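Local coordinates for nitroreductase family protein (Sphingopyxis sp., PDB 7DP1) that probably uses flavin mononucleotide and NADPH to reduce nitro groups, including those of dinitroaniline herbicides, at residues R19-F24 / G169-P174; P174-A179 / L197-A202. The protein carries 1 engineered substitution. All coordinates share one frame; numbering follows the deposited sequence.

Contact 1 of 2, residues R19-F24 / G169-P174; sequences RSVRAF and GLASCP. With FMN (flavin mononucleotide), chain C.
Phe24 meets segment 169-174 edge-on: ring atom CE2 lies 3.7 Å from Ala171 O, and CZ points at Ser172 CA and Cys173 N, all close to the ring plane. One face of that ring is covered by Val21 CG1, offset toward the rim. The other flat group, the Arg22 guanidinium, turns its edge to the flavin, with FMN O2 and N1 near its plane, while Cys173 SG stands oblique to it. Arg22 NE donates to FMN O2 at 2.8 Å, and NH2 adds an almost straight bond to N1 (173°) and a weak one to O2. Extended from CG to NE (chi3 180°), the chain carries the guanidinium past Cys173 SG to the rim of the pyrimidine ring. Its positive charge would probably steady negative charge on the N1–C2–O2 side of a reduced flavin. An alanine here would probably leave FMN O2 and N1 without these donors and open a gap beside Cys173 SG. In this nitroreductase fold, the loop after helix 11-17 lies against strand 171-175 and holds the cofactor at both ends. At the phosphate end, Ser20 N donates to FMN O1P at 2.6 Å and its OG to FMN O3P at 2.8 Å. On the flavin itself, Pro174 brings CG to 3.4 Å from FMN C9. Loop and strand are joined directly by Val21 N donating to Ser172 O at 3.0 Å, and by Val21 CG2 packed 3.6 Å from Ala171 CB. Ser172 O and Arg19 O, 3.1 Å apart, are not bonded to each other; Arg19 O instead takes hydrogen bonds from two waters, one accepting from Ser172 N, the other bonding Ser172 OG. The Arg19 guanidinium turns away to Trp215, to its carbonyl and its ring (cation-pi).

Contact 2 of 2, residues P174-A179 / L197-A202; sequences PQECWA and LFSGLA. With FMN (flavin mononucleotide), chain C.
Gln175 and Gly200 form an antiparallel hydrogen-bonded pair: Gln175 N donates to Gly200 O, and Gly200 N returns a bond to Gln175 O, each 2.7 Å long. Gly200 O takes a second bond from Ser199 OG at 2.8 Å, so two donors grip that buried oxygen. Among side chains, Trp178 NE1 donates to Gln175 OE1 at 2.9 Å; the oxygen lies in the indole plane, yet the N-H comes from above the plane of the amide. Gln175 NE2 reaches Asn128 O, fixing the rotation of the amide. The backbone also serves the flavin: Glu176 N donates to FMN N5 at 2.7 Å and Cys177 N to FMN O4. A main-chain N-H directed at N5 is a familiar feature of the nitroreductase family, and here it comes between strand 171-175 and the 3-10 segment that begins at Cys177. Across from it, Phe198 and Ser199 form a classic beta bulge opposite Leu140.

Apolar packing closes the rest of the interface. Leu201 CD1 lies 4.1 Å from Pro174 CB, and Leu197 CD2 meets Trp178 CB. Trp178 CD1 rests near Gly200 CA, leaving no room for a CB on that glycine. Phe198 has CG anti to the backbone N (chi1 161°), which swings its ring back so that CZ lies 3.7 Å from the flavin methyl C7M. Ser199 CB sits over the centre of one Phe198 face, and from the second subunit Ala152 packs on Phe198. Buried Glu176 OE2, with no hydrogen-bonding partner in the model, meets that ring's edge (Phe198 CE1, 3.5 Å) and FMN C7M (3.1 Å), carboxylate and ring planes 59° apart.

Contacts 1 and 2 are both buried and meet at Pro174 on strand 171-175, from which contact 2 runs on into the 3-10 segment; their centres are about 13 Å apart. A probable hydrogen bond from Ala202 N to Cys173 O ties them together across neighbouring strands. Contact 1 joins the outermost strand of the sheet to an irregular loop, so direct backbone pairing is sparse, waters bridge part of the interface, a side chain and one backbone N-H take the phosphate, and a guanidinium the pyrimidine. Contact 2 lies deeper, nearer the centre of the chain. There, regular strand pairing dominates, main-chain N-H groups address the flavin ring, and the second subunit comes within reach.

Contact 1 of 2, residues R19-F24 / G169-P174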
ATOM      1  N   ARG A  19     -11.656   3.092  -9.411  1.00 49.00           N
ATOM      2  CA  ARG A  19     -10.772   3.580 -10.459  1.00 45.60           C
ATOM      3  C   ARG A  19     -10.254   4.971 -10.108  1.00 49.72           C
ATOM      4  O   ARG A  19     -10.780   5.645  -9.220  1.00 44.37           O
ATOM      5  CB  ARG A  19     -11.480   3.604 -11.812  1.00 44.46           C
ATOM      6  CG  ARG A  19     -12.537   4.674 -11.977  1.00 46.32           C
ATOM      7  CD  ARG A  19     -13.200   4.586 -13.373  1.00 54.60           C
ATOM      8  NE  ARG A  19     -12.256   4.877 -14.453  1.00 49.70           N
ATOM      9  CZ  ARG A  19     -12.239   4.298 -15.656  1.00 53.10           C
ATOM     10  NH1 ARG A  19     -13.155   3.396 -16.012  1.00 52.30           N
ATOM     11  NH2 ARG A  19     -11.314   4.666 -16.536  1.00 48.13           N
ATOM     12  N   SER A  20      -9.205   5.395 -10.793  1.00 41.85           N
ATOM     13  CA  SER A  20      -8.730   6.745 -10.591  1.00 46.53           C
ATOM     14  C   SER A  20      -9.665   7.698 -11.336  1.00 44.07           C
ATOM     15  O   SER A  20      -9.551   7.863 -12.538  1.00 45.21           O
ATOM     16  CB  SER A  20      -7.286   6.874 -11.061  1.00 32.63           C
ATOM     17  OG  SER A  20      -6.444   6.124 -10.188  1.00 32.69           O
ATOM     18  N   VAL A  21     -10.566   8.339 -10.599  1.00 37.51           N
ATOM     19  CA  VAL A  21     -11.580   9.218 -11.181  1.00 45.40           C
ATOM     20  C   VAL A  21     -11.052  10.628 -11.445  1.00 50.31           C
ATOM     21  O   VAL A  21     -10.524  11.287 -10.544  1.00 47.59           O
ATOM     22  CB  VAL A  21     -12.815   9.279 -10.253  1.00 46.63           C
ATOM     23  CG1 VAL A  21     -13.741  10.387 -10.644  1.00 48.31           C
ATOM     24  CG2 VAL A  21     -13.531   7.929 -10.261  1.00 42.55           C
ATOM     25  N   ARG A  22     -11.192  11.092 -12.682  1.00 50.79           N
ATOM     26  CA  ARG A  22     -10.667  12.409 -13.050  1.00 51.65           C
ATOM     27  C   ARG A  22     -11.772  13.338 -13.541  1.00 54.11           C
ATOM     28  O   ARG A  22     -11.547  14.206 -14.392  1.00 59.19           O
ATOM     29  CB  ARG A  22      -9.558  12.263 -14.102  1.00 43.67           C
ATOM     30  CG  ARG A  22      -8.399  11.421 -13.579  1.00 47.38           C
ATOM     31  CD  ARG A  22      -7.332  11.105 -14.612  1.00 52.68           C
ATOM     32  NE  ARG A  22      -6.263  10.296 -14.012  1.00 47.22           N
ATOM     33  CZ  ARG A  22      -6.145   8.979 -14.161  1.00 51.18           C
ATOM     34  NH1 ARG A  22      -7.023   8.312 -14.899  1.00 40.25           N
ATOM     35  NH2 ARG A  22      -5.147   8.324 -13.568  1.00 41.93           N
ATOM     36  N   ALA A  23     -12.973  13.134 -13.004  1.00 52.87           N
ATOM     37  CA  ALA A  23     -14.080  14.062 -13.192  1.00 57.78           C
ATOM     38  C   ALA A  23     -15.127  13.881 -12.103  1.00 64.09           C
ATOM     39  O   ALA A  23     -15.829  12.856 -12.065  1.00 63.53           O
ATOM     40  CB  ALA A  23     -14.711  13.888 -14.552  1.00 62.72           C
ATOM     41  N   PHE A  24     -15.229  14.887 -11.234  1.00 60.89           N
ATOM     42  CA  PHE A  24     -16.159  14.884 -10.106  1.00 55.29           C
ATOM     43  C   PHE A  24     -17.271  15.914 -10.262  1.00 59.42           C
ATOM     44  O   PHE A  24     -17.056  17.006 -10.794  1.00 67.29           O
ATOM     45  CB  PHE A  24     -15.423  15.166  -8.791  1.00 54.23           C
ATOM     46  CG  PHE A  24     -14.330  14.187  -8.469  1.00 48.35           C
ATOM     47  CD1 PHE A  24     -13.058  14.353  -8.982  1.00 49.03           C
ATOM     48  CD2 PHE A  24     -14.569  13.115  -7.623  1.00 50.75           C
ATOM     49  CE1 PHE A  24     -12.046  13.452  -8.669  1.00 51.15           C
ATOM     50  CE2 PHE A  24     -13.567  12.217  -7.314  1.00 52.32           C
ATOM     51  CZ  PHE A  24     -12.298  12.387  -7.838  1.00 50.31           C
ATOM     52  N   GLY A 169     -20.047   4.878  -2.056  1.00 56.70           N
ATOM     53  CA  GLY A 169     -20.543   5.688  -3.149  1.00 51.86           C
ATOM     54  C   GLY A 169     -19.688   6.899  -3.486  1.00 51.93           C
ATOM     55  O   GLY A 169     -20.090   7.726  -4.306  1.00 47.71           O
ATOM     56  N   LEU A 170     -18.510   7.014  -2.881  1.00 50.22           N
ATOM     57  CA  LEU A 170     -17.632   8.131  -3.223  1.00 47.08           C
ATOM     58  C   LEU A 170     -16.536   7.631  -4.134  1.00 48.73           C
ATOM     59  O   LEU A 170     -16.364   6.423  -4.297  1.00 44.47           O
ATOM     60  CB  LEU A 170     -17.024   8.776  -1.981  1.00 42.72           C
ATOM     61  CG  LEU A 170     -17.976   9.528  -1.044  1.00 50.90           C
ATOM     62  CD1 LEU A 170     -17.355   9.655   0.328  1.00 43.98           C
ATOM     63  CD2 LEU A 170     -18.326  10.909  -1.604  1.00 54.84           C
ATOM     64  N   ALA A 171     -15.761   8.552  -4.693  1.00 39.21           N
ATOM     65  CA  ALA A 171     -14.696   8.152  -5.591  1.00 41.57           C
ATOM     66  C   ALA A 171     -13.446   8.906  -5.227  1.00 45.44           C
ATOM     67  O   ALA A 171     -13.500   9.853  -4.431  1.00 40.00           O
ATOM     68  CB  ALA A 171     -15.074   8.407  -7.038  1.00 44.40           C
ATOM     69  N   SER A 172     -12.328   8.504  -5.820  1.00 32.62           N
ATOM     70  CA  SER A 172     -11.091   9.216  -5.582  1.00 37.19           C
ATOM     71  C   SER A 172     -10.080   9.104  -6.708  1.00 37.44           C
ATOM     72  O   SER A 172     -10.223   8.303  -7.633  1.00 39.70           O
ATOM     73  CB  SER A 172     -10.471   8.742  -4.273  1.00 30.78           C
ATOM     74  OG  SER A 172      -9.909   7.452  -4.421  1.00 33.77           O
ATOM     75  N   CYS A 173      -9.062   9.947  -6.618  1.00 41.51           N
ATOM     76  CA  CYS A 173      -7.910   9.877  -7.489  1.00 37.37           C
ATOM     77  C   CYS A 173      -6.672  10.052  -6.639  1.00 37.15           C
ATOM     78  O   CYS A 173      -6.450  11.134  -6.108  1.00 36.97           O
ATOM     79  CB  CYS A 173      -7.965  10.972  -8.568  1.00 31.88           C
ATOM     80  SG  CYS A 173      -6.718  10.704  -9.880  1.00 43.08           S
ATOM     81  N   PRO A 174      -5.865   8.991  -6.485  1.00 35.50           N
ATOM     82  CA  PRO A 174      -4.562   9.192  -5.844  1.00 32.29           C
ATOM     83  C   PRO A 174      -3.708  10.075  -6.750  1.00 35.20           C
ATOM     84  O   PRO A 174      -3.794   9.948  -7.968  1.00 39.51           O
ATOM     85  CB  PRO A 174      -4.003   7.775  -5.720  1.00 35.90           C
ATOM     86  CG  PRO A 174      -4.732   6.990  -6.773  1.00 30.60           C
ATOM     87  CD  PRO A 174      -6.070   7.593  -6.921  1.00 37.97           C
TER
HETATM   88  N1  FMN C 301      -3.163   9.690 -11.678  1.00 38.95           N
HETATM   89  C2  FMN C 301      -3.071  10.967 -12.191  1.00 46.71           C
HETATM   90  O2  FMN C 301      -3.737  11.293 -13.166  1.00 58.50           O
HETATM   91  N3  FMN C 301      -2.230  11.896 -11.622  1.00 46.88           N
HETATM   92  C4  FMN C 301      -1.466  11.569 -10.527  1.00 44.80           C
HETATM   93  O4  FMN C 301      -0.726  12.431 -10.020  1.00 44.87           O
HETATM   94  C4A FMN C 301      -1.551  10.273 -10.018  1.00 43.58           C
HETATM   95  N5  FMN C 301      -0.794   9.904  -8.928  1.00 44.63           N
HETATM   96  C5A FMN C 301      -0.883   8.632  -8.398  1.00 43.62           C
HETATM   97  C6  FMN C 301      -0.110   8.310  -7.286  1.00 44.98           C
HETATM   98  C7  FMN C 301      -0.178   7.041  -6.741  1.00 44.72           C
HETATM   99  C7M FMN C 301       0.635   6.672  -5.538  1.00 31.08           C
HETATM  100  C8  FMN C 301      -1.019   6.093  -7.303  1.00 40.52           C
HETATM  101  C8M FMN C 301      -1.067   4.740  -6.654  1.00 30.50           C
HETATM  102  C9  FMN C 301      -1.797   6.407  -8.420  1.00 25.55           C
HETATM  103  C9A FMN C 301      -1.729   7.686  -8.978  1.00 32.12           C
HETATM  104  N10 FMN C 301      -2.480   8.049 -10.086  1.00 35.18           N
HETATM  105  C10 FMN C 301      -2.391   9.333 -10.601  1.00 39.64           C
HETATM  106  C1' FMN C 301      -3.426   7.088 -10.731  1.00 29.70           C
HETATM  107  C2' FMN C 301      -2.773   6.029 -11.616  1.00 41.66           C
HETATM  108  O2' FMN C 301      -2.469   6.588 -12.869  1.00 36.80           O
HETATM  109  C3' FMN C 301      -3.772   4.892 -11.799  1.00 30.90           C
HETATM  110  O3' FMN C 301      -3.862   4.228 -10.555  1.00 30.17           O
HETATM  111  C4' FMN C 301      -3.363   3.862 -12.848  1.00 44.08           C
HETATM  112  O4' FMN C 301      -3.323   4.385 -14.164  1.00 40.95           O
HETATM  113  C5' FMN C 301      -4.395   2.760 -12.832  1.00 40.55           C
HETATM  114  O5' FMN C 301      -5.636   3.335 -13.159  1.00 40.26           O
HETATM  115  P   FMN C 301      -6.860   3.043 -12.157  1.00 44.50           P
HETATM  116  O1P FMN C 301      -8.011   3.931 -12.536  1.00 40.32           O
HETATM  117  O2P FMN C 301      -7.243   1.577 -12.261  1.00 43.64           O
HETATM  118  O3P FMN C 301      -6.401   3.331 -10.739  1.00 38.00           O
HETATM  119  O   HOH W   1     -12.559   5.598  -7.209  1.00 35.29           O
HETATM  120  O   HOH W   2      -9.226   5.434  -6.530  1.00 35.91           O

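Contact 2 of 2, residues P174-A179 / L197-A202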
ATOM      1  N   PRO A 174      -5.865   8.991  -6.485  1.00 35.50           N
ATOM      2  CA  PRO A 174      -4.562   9.192  -5.844  1.00 32.29           C
ATOM      3  C   PRO A 174      -3.708  10.075  -6.750  1.00 35.20           C
ATOM      4  O   PRO A 174      -3.794   9.948  -7.968  1.00 39.51           O
ATOM      5  CB  PRO A 174      -4.003   7.775  -5.720  1.00 35.90           C
ATOM      6  CG  PRO A 174      -4.732   6.990  -6.773  1.00 30.60           C
ATOM      7  CD  PRO A 174      -6.070   7.593  -6.921  1.00 37.97           C
ATOM      8  N   GLN A 175      -2.952  11.004  -6.176  1.00 31.39           N
ATOM      9  CA  GLN A 175      -2.196  11.972  -6.985  1.00 33.14           C
ATOM     10  C   GLN A 175      -0.798  12.234  -6.455  1.00 36.80           C
ATOM     11  O   GLN A 175      -0.643  12.916  -5.450  1.00 36.91           O
ATOM     12  CB  GLN A 175      -2.913  13.310  -7.046  1.00 31.84           C
ATOM     13  CG  GLN A 175      -4.216  13.344  -7.792  1.00 35.68           C
ATOM     14  CD  GLN A 175      -4.692  14.774  -7.945  1.00 41.89           C
ATOM     15  OE1 GLN A 175      -5.216  15.364  -7.002  1.00 36.74           O
ATOM     16  NE2 GLN A 175      -4.482  15.352  -9.128  1.00 44.32           N
ATOM     17  N   GLU A 176       0.218  11.750  -7.159  1.00 28.91           N
ATOM     18  CA  GLU A 176       1.593  12.047  -6.774  1.00 34.34           C
ATOM     19  C   GLU A 176       2.047  13.394  -7.308  1.00 32.72           C
ATOM     20  O   GLU A 176       3.133  13.874  -6.971  1.00 37.45           O
ATOM     21  CB  GLU A 176       2.529  10.962  -7.277  1.00 39.68           C
ATOM     22  CG  GLU A 176       2.936   9.994  -6.218  1.00 46.38           C
ATOM     23  CD  GLU A 176       3.294   8.637  -6.800  1.00 50.26           C
ATOM     24  OE1 GLU A 176       3.361   8.510  -8.046  1.00 42.52           O
ATOM     25  OE2 GLU A 176       3.503   7.706  -6.000  1.00 51.67           O
ATOM     26  N   CYS A 177       1.230  13.996  -8.164  1.00 33.79           N
ATOM     27  CA  CYS A 177       1.613  15.260  -8.794  1.00 39.24           C
ATOM     28  C   CYS A 177       1.920  16.358  -7.762  1.00 39.99           C
ATOM     29  O   CYS A 177       2.749  17.235  -8.003  1.00 38.38           O
ATOM     30  CB  CYS A 177       0.505  15.727  -9.743  1.00 43.38           C
ATOM     31  SG  CYS A 177      -1.090  15.971  -8.923  1.00 54.40           S
ATOM     32  N   TRP A 178       1.268  16.282  -6.604  1.00 44.14           N
ATOM     33  CA  TRP A 178       1.467  17.261  -5.533  1.00 42.45           C
ATOM     34  C   TRP A 178       2.878  17.197  -4.945  1.00 41.74           C
ATOM     35  O   TRP A 178       3.403  18.197  -4.438  1.00 34.73           O
ATOM     36  CB  TRP A 178       0.412  17.053  -4.429  1.00 35.60           C
ATOM     37  CG  TRP A 178      -0.994  17.283  -4.958  1.00 37.86           C
ATOM     38  CD1 TRP A 178      -1.907  16.325  -5.303  1.00 29.86           C
ATOM     39  CD2 TRP A 178      -1.604  18.547  -5.264  1.00 32.54           C
ATOM     40  NE1 TRP A 178      -3.048  16.916  -5.789  1.00 43.37           N
ATOM     41  CE2 TRP A 178      -2.889  18.280  -5.770  1.00 42.08           C
ATOM     42  CE3 TRP A 178      -1.191  19.881  -5.136  1.00 36.87           C
ATOM     43  CZ2 TRP A 178      -3.773  19.294  -6.147  1.00 40.77           C
ATOM     44  CZ3 TRP A 178      -2.067  20.896  -5.522  1.00 44.34           C
ATOM     45  CH2 TRP A 178      -3.341  20.596  -6.018  1.00 42.10           C
ATOM     46  N   ALA A 179       3.501  16.023  -5.012  1.00 35.16           N
ATOM     47  CA  ALA A 179       4.856  15.886  -4.501  1.00 32.42           C
ATOM     48  C   ALA A 179       5.861  16.668  -5.353  1.00 36.28           C
ATOM     49  O   ALA A 179       6.986  16.898  -4.917  1.00 46.82           O
ATOM     50  CB  ALA A 179       5.254  14.387  -4.418  1.00 28.92           C
ATOM     51  N   LEU A 197       5.848  14.886   2.104  1.00 32.99           N
ATOM     52  CA  LEU A 197       4.573  14.637   1.457  1.00 31.43           C
ATOM     53  C   LEU A 197       4.737  13.481   0.513  1.00 31.82           C
ATOM     54  O   LEU A 197       5.600  13.536  -0.360  1.00 33.66           O
ATOM     55  CB  LEU A 197       4.085  15.869   0.690  1.00 39.81           C
ATOM     56  CG  LEU A 197       2.823  15.679  -0.163  1.00 47.20           C
ATOM     57  CD1 LEU A 197       1.608  15.417   0.716  1.00 53.44           C
ATOM     58  CD2 LEU A 197       2.574  16.887  -1.069  1.00 38.93           C
ATOM     59  N   PHE A 198       3.925  12.442   0.680  1.00 31.73           N
ATOM     60  CA  PHE A 198       3.929  11.324  -0.269  1.00 35.52           C
ATOM     61  C   PHE A 198       2.991  11.633  -1.440  1.00 30.74           C
ATOM     62  O   PHE A 198       3.416  11.710  -2.593  1.00 32.19           O
ATOM     63  CB  PHE A 198       3.548  10.005   0.437  1.00 42.68           C
ATOM     64  CG  PHE A 198       3.076   8.890  -0.496  1.00 36.25           C
ATOM     65  CD1 PHE A 198       3.653   8.678  -1.728  1.00 34.46           C
ATOM     66  CD2 PHE A 198       2.059   8.040  -0.098  1.00 36.74           C
ATOM     67  CE1 PHE A 198       3.215   7.653  -2.553  1.00 29.87           C
ATOM     68  CE2 PHE A 198       1.625   7.010  -0.914  1.00 39.20           C
ATOM     69  CZ  PHE A 198       2.199   6.829  -2.149  1.00 35.79           C
ATOM     70  N   SER A 199       1.721  11.834  -1.156  1.00 30.15           N
ATOM     71  CA  SER A 199       0.766  11.896  -2.248  1.00 34.56           C
ATOM     72  C   SER A 199      -0.482  12.643  -1.845  1.00 33.60           C
ATOM     73  O   SER A 199      -0.793  12.757  -0.656  1.00 28.55           O
ATOM     74  CB  SER A 199       0.409  10.478  -2.700  1.00 33.49           C
ATOM     75  OG  SER A 199      -0.569  10.493  -3.726  1.00 40.95           O
ATOM     76  N   GLY A 200      -1.211  13.154  -2.828  1.00 27.19           N
ATOM     77  CA  GLY A 200      -2.546  13.650  -2.540  1.00 33.33           C
ATOM     78  C   GLY A 200      -3.540  12.554  -2.872  1.00 35.54           C
ATOM     79  O   GLY A 200      -3.177  11.566  -3.527  1.00 32.31           O
ATOM     80  N   LEU A 201      -4.770  12.694  -2.380  1.00 36.13           N
ATOM     81  CA  LEU A 201      -5.885  11.840  -2.804  1.00 32.28           C
ATOM     82  C   LEU A 201      -7.094  12.750  -3.038  1.00 32.54           C
ATOM     83  O   LEU A 201      -7.668  13.297  -2.093  1.00 36.54           O
ATOM     84  CB  LEU A 201      -6.194  10.751  -1.764  1.00 33.85           C
ATOM     85  CG  LEU A 201      -7.353   9.768  -2.042  1.00 34.88           C
ATOM     86  CD1 LEU A 201      -6.987   8.703  -3.114  1.00 33.43           C
ATOM     87  CD2 LEU A 201      -7.888   9.095  -0.748  1.00 26.08           C
ATOM     88  N   ALA A 202      -7.428  12.997  -4.297  1.00 36.07           N
ATOM     89  CA  ALA A 202      -8.610  13.798  -4.588  1.00 37.36           C
ATOM     90  C   ALA A 202      -9.828  12.977  -4.205  1.00 34.91           C
ATOM     91  O   ALA A 202      -9.888  11.795  -4.530  1.00 35.99           O
ATOM     92  CB  ALA A 202      -8.645  14.187  -6.041  1.00 42.39           C
TER
HETATM   93  N1  FMN C 301      -3.163   9.690 -11.678  1.00 38.95           N
HETATM   94  C2  FMN C 301      -3.071  10.967 -12.191  1.00 46.71           C
HETATM   95  O2  FMN C 301      -3.737  11.293 -13.166  1.00 58.50           O
HETATM   96  N3  FMN C 301      -2.230  11.896 -11.622  1.00 46.88           N
HETATM   97  C4  FMN C 301      -1.466  11.569 -10.527  1.00 44.80           C
HETATM   98  O4  FMN C 301      -0.726  12.431 -10.020  1.00 44.87           O
HETATM   99  C4A FMN C 301      -1.551  10.273 -10.018  1.00 43.58           C
HETATM  100  N5  FMN C 301      -0.794   9.904  -8.928  1.00 44.63           N
HETATM  101  C5A FMN C 301      -0.883   8.632  -8.398  1.00 43.62           C
HETATM  102  C6  FMN C 301      -0.110   8.310  -7.286  1.00 44.98           C
HETATM  103  C7  FMN C 301      -0.178   7.041  -6.741  1.00 44.72           C
HETATM  104  C7M FMN C 301       0.635   6.672  -5.538  1.00 31.08           C
HETATM  105  C8  FMN C 301      -1.019   6.093  -7.303  1.00 40.52           C
HETATM  106  C8M FMN C 301      -1.067   4.740  -6.654  1.00 30.50           C
HETATM  107  C9  FMN C 301      -1.797   6.407  -8.420  1.00 25.55           C
HETATM  108  C9A FMN C 301      -1.729   7.686  -8.978  1.00 32.12           C
HETATM  109  N10 FMN C 301      -2.480   8.049 -10.086  1.00 35.18           N
HETATM  110  C10 FMN C 301      -2.391   9.333 -10.601  1.00 39.64           C
HETATM  111  C1' FMN C 301      -3.426   7.088 -10.731  1.00 29.70           C
HETATM  112  C2' FMN C 301      -2.773   6.029 -11.616  1.00 41.66           C
HETATM  113  O2' FMN C 301      -2.469   6.588 -12.869  1.00 36.80           O
HETATM  114  C3' FMN C 301      -3.772   4.892 -11.799  1.00 30.90           C
HETATM  115  O3' FMN C 301      -3.862   4.228 -10.555  1.00 30.17           O
HETATM  116  C4' FMN C 301      -3.363   3.862 -12.848  1.00 44.08           C
HETATM  117  O4' FMN C 301      -3.323   4.385 -14.164  1.00 40.95           O
HETATM  118  C5' FMN C 301      -4.395   2.760 -12.832  1.00 40.55           C
HETATM  119  O5' FMN C 301      -5.636   3.335 -13.159  1.00 40.26           O
HETATM  120  P   FMN C 301      -6.860   3.043 -12.157  1.00 44.50           P
HETATM  121  O1P FMN C 301      -8.011   3.931 -12.536  1.00 40.32           O
HETATM  122  O2P FMN C 301      -7.243   1.577 -12.261  1.00 43.64           O
HETATM  123  O3P FMN C 301      -6.401   3.331 -10.739  1.00 38.00           O